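Local coordinates for protein TetR transcriptional regulator (Chloroflexus aurantiacus, PDB 3QBM) that probably binds DNA through an N-terminal helix-turn-helix domain and regulates transcription as a member of the TetR family, at the interface of chains A and B. Sequence-based numbering; all coordinates share one arbitrary frame. Chains: chain A/B, TetR transcriptional regulator.

Contact 1: the interface of chains A and B. Residues chain A 110, 124-125, 128, 159, 162-163, 166; chain B 170-171, 174-175.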
loop_
_atom_site.group_PDB
_atom_site.type_symbol
_atom_site.label_atom_id
_atom_site.label_comp_id
_atom_site.label_asym_id
_atom_site.label_seq_id
_atom_site.Cartn_x
_atom_site.Cartn_y
_atom_site.Cartn_z
ATOM N N ALA A 110 -6.673 2.669 -3.299
ATOM C CA ALA A 110 -6.988 2.285 -1.937
ATOM C C ALA A 110 -6.508 3.336 -0.961
ATOM O O ALA A 110 -7.262 3.714 -0.086
ATOM C CB ALA A 110 -6.335 0.931 -1.560
ATOM N N VAL A 124 -12.726 -0.364 -5.207
ATOM C CA VAL A 124 -11.476 -1.005 -4.851
ATOM C C VAL A 124 -11.813 -2.316 -4.167
ATOM O O VAL A 124 -11.251 -3.354 -4.546
ATOM C CB VAL A 124 -10.549 -0.090 -3.992
ATOM C CG1 VAL A 124 -9.270 -0.836 -3.470
ATOM C CG2 VAL A 124 -10.101 1.122 -4.806
ATOM N N ARG A 125 -12.744 -2.294 -3.209
ATOM C CA ARG A 125 -13.135 -3.513 -2.493
ATOM C C ARG A 125 -13.645 -4.587 -3.441
ATOM O O ARG A 125 -13.316 -5.760 -3.287
ATOM C CB ARG A 125 -14.129 -3.210 -1.368
ATOM C CG ARG A 125 -14.680 -4.418 -0.643
ATOM C CD ARG A 125 -15.494 -3.939 0.558
ATOM N NE ARG A 125 -15.812 -5.017 1.483
ATOM C CZ ARG A 125 -16.334 -4.846 2.694
ATOM N NH1 ARG A 125 -16.610 -3.631 3.163
ATOM N NH2 ARG A 125 -16.577 -5.903 3.448
ATOM N N ILE A 128 -10.608 -6.286 -5.043
ATOM C CA ILE A 128 -9.987 -7.177 -4.062
ATOM C C ILE A 128 -10.870 -8.430 -3.892
ATOM O O ILE A 128 -10.364 -9.529 -3.834
ATOM C CB ILE A 128 -9.755 -6.467 -2.733
ATOM C CG1 ILE A 128 -8.663 -5.373 -2.912
ATOM C CG2 ILE A 128 -9.388 -7.443 -1.618
ATOM C CD1 ILE A 128 -8.696 -4.342 -1.838
ATOM N N LEU A 159 -5.920 -13.416 1.147
ATOM C CA LEU A 159 -5.588 -12.155 1.774
ATOM C C LEU A 159 -4.094 -12.062 2.077
ATOM O O LEU A 159 -3.531 -10.981 1.964
ATOM C CB LEU A 159 -6.406 -11.946 3.034
ATOM C CG LEU A 159 -7.898 -11.779 2.889
ATOM C CD1 LEU A 159 -8.538 -11.870 4.283
ATOM C CD2 LEU A 159 -8.286 -10.486 2.268
ATOM N N ILE A 162 -2.476 -11.240 -1.383
ATOM C CA ILE A 162 -2.756 -9.863 -1.802
ATOM C C ILE A 162 -1.987 -8.818 -0.994
ATOM O O ILE A 162 -1.410 -7.884 -1.568
ATOM C CB ILE A 162 -4.275 -9.554 -1.773
ATOM C CG1 ILE A 162 -4.979 -10.459 -2.770
ATOM C CG2 ILE A 162 -4.548 -8.051 -2.067
ATOM C CD1 ILE A 162 -6.549 -10.528 -2.547
ATOM N N ALA A 163 -1.966 -9.006 0.317
ATOM C CA ALA A 163 -1.247 -8.110 1.237
ATOM C C ALA A 163 0.227 -8.123 0.875
ATOM O O ALA A 163 0.851 -7.051 0.710
ATOM C CB ALA A 163 -1.410 -8.546 2.717
ATOM N N GLU A 166 0.954 -6.649 -2.828
ATOM C CA GLU A 166 0.688 -5.227 -2.925
ATOM C C GLU A 166 1.678 -4.425 -2.089
ATOM O O GLU A 166 2.132 -3.372 -2.549
ATOM C CB GLU A 166 -0.751 -4.874 -2.514
ATOM C CG GLU A 166 -1.797 -5.277 -3.513
ATOM C CD GLU A 166 -1.839 -4.404 -4.752
ATOM O OE1 GLU A 166 -0.796 -3.866 -5.186
ATOM O OE2 GLU A 166 -2.941 -4.259 -5.280
HETATM N N MSE B 170 -2.979 -1.707 4.228
HETATM C CA MSE B 170 -3.804 -1.264 3.104
HETATM C C MSE B 170 -5.128 -2.027 3.043
HETATM O O MSE B 170 -6.228 -1.424 2.951
HETATM C CB MSE B 170 -3.067 -1.445 1.774
HETATM C CG MSE B 170 -3.851 -0.996 0.543
HETATM SE SE MSE B 170 -5.022 -2.199 -0.196
HETATM C CE MSE B 170 -3.743 -3.590 -0.763
ATOM N N LEU B 171 -5.045 -3.356 3.103
ATOM C CA LEU B 171 -6.243 -4.172 2.987
ATOM C C LEU B 171 -7.242 -3.953 4.124
ATOM O O LEU B 171 -8.456 -3.937 3.892
ATOM C CB LEU B 171 -5.904 -5.665 2.887
ATOM C CG LEU B 171 -5.369 -6.234 1.594
ATOM C CD1 LEU B 171 -5.098 -7.751 1.778
ATOM C CD2 LEU B 171 -6.321 -5.996 0.375
ATOM N N ILE B 174 -9.392 -0.874 3.613
ATOM C CA ILE B 174 -10.327 -1.012 2.500
ATOM C C ILE B 174 -11.448 -1.944 2.816
ATOM O O ILE B 174 -12.619 -1.648 2.485
ATOM C CB ILE B 174 -9.662 -1.482 1.221
ATOM C CG1 ILE B 174 -8.930 -0.329 0.620
ATOM C CG2 ILE B 174 -10.754 -1.921 0.183
ATOM C CD1 ILE B 174 -9.843 0.810 0.097
ATOM N N LEU B 175 -11.109 -3.066 3.445
ATOM C CA LEU B 175 -12.074 -4.102 3.758
ATOM C C LEU B 175 -12.806 -3.783 5.061
ATOM O O LEU B 175 -13.841 -4.407 5.346
ATOM C CB LEU B 175 -11.411 -5.482 3.815
ATOM C CG LEU B 175 -10.793 -5.928 2.467
ATOM C CD1 LEU B 175 -10.109 -7.264 2.577
ATOM C CD2 LEU B 175 -11.818 -5.952 1.343
HETATM O O HOH W 1 -15.264 -1.140 2.615
#
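B:Leu171 pushes its forked tip between two helices of chain A. CD2 of B:Leu171 faces CD1 of A:Ile128 at 3.6 Å, and both methyls reach CG2 of A:Ile162, the leucine side chain crossing that of A:Ile162 at about a right angle. CD1 of B:Leu171 turns to the backbone of helix 154-175, lying 3.6 Å from the carbonyl oxygen O of A:Leu159 and beside the N and CB of A:Ala163. One turn on, B:Ile174 spreads its two branches: CG2, anti to its backbone N, leans on A:Ile128 CD1 and the CA of A:Arg125, while CG1 packs 3.6 Å from A:Ala110 CB and its terminal CD1 comes near A:Val124 CG1. A:Ala110 CB is also touched by the selenium SE of selenomethionine B:Met170 at 3.7 Å. Bends at chi2 (-85°) and chi3 (-64°) fold that chain back, which lays its CE against the aliphatic CB and CG of A:Glu166. B:Leu175 splits its methyls, CD1 to A:Leu159 CD2 at 3.7 Å and CD2 to A:Arg125 CG.

The polar link runs through a water. The extended A:Arg125 crosses B:Leu175 at a slant, and its guanidinium presents one face to the carbonyl oxygen of that residue, which stands above the plane, offset from its centre. A:Arg125 NH1 lies 2.9 Å from a water that is in turn 2.7 Å from B:Ile174 O.

All four chain B residues lie on the C-terminal part of helix 154-175, which packs against helices 105-113, 118-144 and 154-175 of chain A, probably as part of the TetR-type dimer interface.

Contact 2: the interface of chains A and B. Residues chain A 110-111, 114-115, 121; chain B 102, 170, 173-174.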
loop_
_atom_site.group_PDB
_atom_site.type_symbol
_atom_site.label_atom_id
_atom_site.label_comp_id
_atom_site.label_asym_id
_atom_site.label_seq_id
_atom_site.Cartn_x
_atom_site.Cartn_y
_atom_site.Cartn_z
ATOM N N ALA A 110 -6.673 2.669 -3.299
ATOM C CA ALA A 110 -6.988 2.285 -1.937
ATOM C C ALA A 110 -6.508 3.336 -0.961
ATOM O O ALA A 110 -7.262 3.714 -0.086
ATOM C CB ALA A 110 -6.335 0.931 -1.560
ATOM N N ILE A 111 -5.234 3.728 -1.060
ATOM C CA ILE A 111 -4.673 4.680 -0.112
ATOM C C ILE A 111 -5.413 6.028 -0.144
ATOM O O ILE A 111 -5.668 6.631 0.898
ATOM C CB ILE A 111 -3.148 4.864 -0.306
ATOM C CG1 ILE A 111 -2.370 3.800 0.475
ATOM C CG2 ILE A 111 -2.669 6.234 0.189
ATOM C CD1 ILE A 111 -2.841 2.430 0.305
ATOM N N ASP A 114 -9.652 5.205 0.836
ATOM C CA ASP A 114 -10.103 4.477 2.002
ATOM C C ASP A 114 -10.798 5.390 3.054
ATOM O O ASP A 114 -11.772 4.980 3.627
ATOM C CB ASP A 114 -9.005 3.570 2.599
ATOM C CG ASP A 114 -7.713 4.305 2.935
ATOM O OD1 ASP A 114 -7.601 5.537 2.755
ATOM O OD2 ASP A 114 -6.784 3.615 3.414
ATOM N N ASP A 115 -10.333 6.618 3.263
ATOM C CA ASP A 115 -10.920 7.510 4.276
ATOM C C ASP A 115 -11.477 8.791 3.644
ATOM O O ASP A 115 -11.737 9.788 4.334
ATOM C CB ASP A 115 -9.866 7.830 5.358
ATOM C CG ASP A 115 -9.449 6.605 6.126
ATOM O OD1 ASP A 115 -10.255 6.177 6.957
ATOM O OD2 ASP A 115 -8.337 6.040 5.915
ATOM N N ARG A 121 -13.854 3.552 -2.743
ATOM C CA ARG A 121 -13.533 2.490 -1.795
ATOM C C ARG A 121 -14.296 1.206 -2.137
ATOM O O ARG A 121 -13.730 0.100 -2.123
ATOM C CB ARG A 121 -13.815 2.946 -0.340
ATOM C CG ARG A 121 -13.483 1.891 0.711
ATOM C CD ARG A 121 -13.543 2.432 2.134
ATOM N NE ARG A 121 -14.906 2.777 2.503
ATOM C CZ ARG A 121 -15.354 3.995 2.843
ATOM N NH1 ARG A 121 -14.563 5.080 2.880
ATOM N NH2 ARG A 121 -16.635 4.132 3.171
ATOM N N GLY B 102 -6.120 8.021 9.750
ATOM C CA GLY B 102 -5.971 7.777 8.322
ATOM C C GLY B 102 -5.009 6.654 7.978
ATOM O O GLY B 102 -4.771 6.370 6.796
HETATM N N MSE B 170 -2.979 -1.707 4.228
HETATM C CA MSE B 170 -3.804 -1.264 3.104
HETATM C C MSE B 170 -5.128 -2.027 3.043
HETATM O O MSE B 170 -6.228 -1.424 2.951
HETATM C CB MSE B 170 -3.067 -1.445 1.774
HETATM C CG MSE B 170 -3.851 -0.996 0.543
HETATM SE SE MSE B 170 -5.022 -2.199 -0.196
HETATM C CE MSE B 170 -3.743 -3.590 -0.763
ATOM N N ARG B 173 -7.914 -1.312 5.910
ATOM C CA ARG B 173 -8.708 -0.068 5.804
ATOM C C ARG B 173 -9.691 -0.093 4.637
ATOM O O ARG B 173 -10.686 0.626 4.640
ATOM C CB ARG B 173 -7.815 1.164 5.696
ATOM C CG ARG B 173 -6.853 1.391 6.885
ATOM C CD ARG B 173 -6.307 2.864 6.942
ATOM N NE ARG B 173 -7.314 3.791 7.439
ATOM C CZ ARG B 173 -7.667 3.945 8.707
ATOM N NH1 ARG B 173 -7.123 3.213 9.651
ATOM N NH2 ARG B 173 -8.618 4.822 9.034
ATOM N N ILE B 174 -9.392 -0.874 3.613
ATOM C CA ILE B 174 -10.327 -1.012 2.500
ATOM C C ILE B 174 -11.448 -1.944 2.816
ATOM O O ILE B 174 -12.619 -1.648 2.485
ATOM C CB ILE B 174 -9.662 -1.482 1.221
ATOM C CG1 ILE B 174 -8.930 -0.329 0.620
ATOM C CG2 ILE B 174 -10.754 -1.921 0.183
ATOM C CD1 ILE B 174 -9.843 0.810 0.097
HETATM O O HOH W 2 -6.470 7.273 4.926
HETATM O O HOH W 3 -5.907 1.319 2.194
#
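The loop following helix 105-113 of chain A, which carries A:Asp114 and A:Asp115, meets the C-terminal part of helix 154-175 of chain B through an aspartate-arginine salt bridge. B:Arg173 approaches A:Asp115 side-on, giving one nitrogen to each carboxylate oxygen. NE of B:Arg173 binds OD2 of A:Asp115 at 2.9 Å on its syn lone pair, and NH2 binds OD1 at 3.0 Å, nearly straight at 168° but tilted out of the carboxylate plane. Both oxygens lie close to the guanidinium plane, although the two flat groups are turned 38° apart. The bend of the arginine at chi3 (75°) swings its head toward this carboxylate, and B:Gly102 C lies over one guanidinium face, offset toward the rim.

A:Asp114 comes at the same arginine differently. Its OD2 rests 3.5 Å from B:Arg173 CB and near CD, across the aliphatic stem. A:Asp114 OD2 stays 4.1 Å from B:Arg173 NE, with the two planes at right angles, and any attraction between these opposite charges would act through space. A water links OD2 to the carbonyl oxygen of B:Met170. The backbone O of A:Asp114 accepts NH1 of A:Arg121 at 2.9 Å from above the carbonyl plane, a bond within chain A that ties the loop to helix 118-144.

Apolar contacts flank the polar group. B:Ile174 CD1 touches both A:Asp114 CB and A:Arg121 CG, the arginine and isoleucine side chains running antiparallel past one another. A:Ile111 and A:Asp114 are magnesium-site residues in this structure, and A:Asp115 is one in a structure of this protein, placing the metal-binding segment at the chain boundary. A:Ile111 crosses B:Met170 at about a right angle, its CD1 3.6 Å from B:Met170 CG.

Contact 1 and contact 2 are neighbouring patches of one two-fold interface, their C-alpha centres about 8 Å apart. They share A:Ala110, B:Met170 and B:Ile174. The same stretch of helix 154-175 of chain B takes part in both, with B:Leu171 and B:Leu175 adding apolar contacts in contact 1 and B:Arg173 a charged one in contact 2, beside the magnesium-site segment. Exchange of the chains supplies a twin of each. The interface lies in the C-terminal TetR-type domain, away from the helix-turn-helix, and such pairing would be expected to set the spacing of the two DNA-binding domains.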